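Variant surface glycoprotein MITAT 1.1 (Trypanosoma brucei brucei, PDB 5LY9) forms a dense GPI-anchored coat on the parasite surface, whose antigenically distinct variants let the trypanosome evade the host immune response. Local coordinates at residues 173-179 / 224-229. Sequence-based numbering, arbitrary orientation.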
loop_
_atom_site.group_PDB
_atom_site.type_symbol
_atom_site.label_atom_id
_atom_site.label_comp_id
_atom_site.label_asym_id
_atom_site.label_seq_id
_atom_site.Cartn_x
_atom_site.Cartn_y
_atom_site.Cartn_z
ATOM N N GLY A 173 13.457 3.568 -31.489
ATOM C CA GLY A 173 13.988 4.050 -32.727
ATOM C C GLY A 173 13.086 5.127 -33.275
ATOM O O GLY A 173 12.424 5.864 -32.543
ATOM N N GLY A 174 13.114 5.275 -34.574
ATOM C CA GLY A 174 12.335 6.302 -35.234
ATOM C C GLY A 174 13.119 7.583 -35.374
ATOM O O GLY A 174 14.345 7.566 -35.380
ATOM N N GLY A 175 12.397 8.679 -35.579
ATOM C CA GLY A 175 13.029 10.002 -35.676
ATOM C C GLY A 175 13.576 10.389 -37.021
ATOM O O GLY A 175 14.114 11.487 -37.153
ATOM N N GLY A 176 13.435 9.514 -38.021
ATOM C CA GLY A 176 13.749 9.820 -39.424
ATOM C C GLY A 176 12.586 9.590 -40.376
ATOM O O GLY A 176 11.448 9.903 -40.089
ATOM N N THR A 177 12.901 8.999 -41.533
ATOM C CA THR A 177 11.877 8.720 -42.559
ATOM C C THR A 177 11.947 7.275 -43.017
ATOM O O THR A 177 11.583 6.952 -44.161
ATOM C CB THR A 177 12.023 9.674 -43.761
ATOM O OG1 THR A 177 13.351 9.580 -44.212
ATOM C CG2 THR A 177 11.796 11.100 -43.345
ATOM N N ALA A 178 12.358 6.383 -42.138
ATOM C CA ALA A 178 12.616 4.991 -42.485
ATOM C C ALA A 178 11.351 4.104 -42.493
ATOM O O ALA A 178 11.434 2.910 -42.786
ATOM C CB ALA A 178 13.669 4.392 -41.558
ATOM N N ASN A 179 10.205 4.664 -42.162
ATOM C CA ASN A 179 8.945 3.917 -42.025
ATOM C C ASN A 179 8.962 2.861 -40.961
ATOM O O ASN A 179 8.295 1.842 -41.110
ATOM C CB ASN A 179 8.444 3.381 -43.367
ATOM C CG ASN A 179 8.473 4.439 -44.440
ATOM O OD1 ASN A 179 7.888 5.518 -44.272
ATOM N ND2 ASN A 179 9.221 4.182 -45.502
ATOM N N GLN A 224 9.977 17.451 -40.133
ATOM C CA GLN A 224 9.268 16.477 -40.993
ATOM C C GLN A 224 9.867 15.104 -40.912
ATOM O O GLN A 224 10.414 14.562 -41.880
ATOM C CB GLN A 224 9.253 16.961 -42.445
ATOM C CG GLN A 224 8.501 18.252 -42.580
ATOM C CD GLN A 224 8.348 18.658 -44.060
ATOM O OE1 GLN A 224 9.326 18.871 -44.754
ATOM N NE2 GLN A 224 7.113 18.807 -44.500
ATOM N N VAL A 225 9.714 14.497 -39.744
ATOM C CA VAL A 225 10.217 13.141 -39.515
ATOM C C VAL A 225 9.180 12.350 -38.698
ATOM O O VAL A 225 8.106 12.837 -38.371
ATOM C CB VAL A 225 11.588 13.105 -38.814
ATOM C CG1 VAL A 225 12.663 13.757 -39.670
ATOM C CG2 VAL A 225 11.556 13.758 -37.418
ATOM N N GLU A 226 9.527 11.120 -38.416
ATOM C CA GLU A 226 8.714 10.223 -37.586
ATOM C C GLU A 226 8.958 10.512 -36.109
ATOM O O GLU A 226 9.991 11.058 -35.713
ATOM C CB GLU A 226 9.084 8.783 -37.915
ATOM C CG GLU A 226 8.591 8.413 -39.318
ATOM C CD GLU A 226 9.349 7.247 -39.952
ATOM O OE1 GLU A 226 10.073 6.481 -39.237
ATOM O OE2 GLU A 226 9.125 7.060 -41.183
ATOM N N ALA A 227 7.976 10.176 -35.315
ATOM C CA ALA A 227 8.156 10.189 -33.861
ATOM C C ALA A 227 9.313 9.296 -33.439
ATOM O O ALA A 227 9.650 8.339 -34.149
ATOM C CB ALA A 227 6.895 9.694 -33.197
ATOM N N THR A 228 9.906 9.573 -32.244
ATOM C CA THR A 228 10.990 8.780 -31.737
ATOM C C THR A 228 10.483 8.020 -30.519
ATOM O O THR A 228 9.745 8.586 -29.694
ATOM C CB THR A 228 12.151 9.666 -31.267
ATOM O OG1 THR A 228 12.641 10.438 -32.343
ATOM C CG2 THR A 228 13.259 8.826 -30.648
ATOM N N LEU A 229 10.916 6.770 -30.377
ATOM C CA LEU A 229 10.557 5.951 -29.230
ATOM C C LEU A 229 11.878 5.652 -28.528
ATOM O O LEU A 229 12.818 5.169 -29.120
ATOM C CB LEU A 229 9.855 4.646 -29.655
ATOM C CG LEU A 229 8.594 4.793 -30.495
ATOM C CD1 LEU A 229 8.087 3.400 -30.850
ATOM C CD2 LEU A 229 7.528 5.570 -29.754
HETATM O O HOH W 1 12.692 6.881 -38.848
#
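Gly173 and Leu229 form an antiparallel hydrogen-bonded pair, evidenced by reciprocal backbone bonds: Gly173 N to Leu229 O at 2.9 Å and Leu229 N to Gly173 O at 2.8 Å, the latter nearly straight at its hydrogen (170°). Gly174 and Thr228 follow as a non-hydrogen-bonded pair, after which the ladder deteriorates: Gly175 N makes a weak, bent bond to Ala227 O. Beyond this point Glu226 N donates to Gly176 O over 2.8 Å, so the two segments stay joined past the end of the regular strands.

Close CH···O approaches accompany the backbone bonds, with Gly175 CA 3.2 Å from Glu226 O. Lacking side chains, Gly174 and Gly175 come in close, Gly174 CA approaching Ala227 O and Gly175 CA approaching Thr228 OG1.

The main side-chain interaction is polar. With CG beside its backbone N (chi1 -70°) and the chain extended beyond, Glu226 reaches past Gly176 into the turn 176-179. There OE2 receives Asn179 N at 2.8 Å through its syn lone pair; it also accepts from the N-terminal amine of Ala1, which Asn179 OD1 binds too. The other oxygen, OE1, accepts a hydrogen bond from a water 2.7 Å away, and that water accepts from Gly176 N and, weakly, from Ala178 N. Bonds at both oxygens should restrict rotation of this buried carboxylate, and the Ala1 amine, if charged, would probably stabilise its anionic form.

Side-chain van der Waals contact is slight: Val225 rests CB and CG2 on Gly175 O, each at 3.4 Å.

The contact centre lies about 37 Å from the chain centre. Within the A-type N-terminal domain of the VSG, strand 173-174 edges a four-stranded antiparallel sheet; strand 228-229 separates it from strand 218-220, where Thr228 pairs with Thr219 and Leu229 touches Met218.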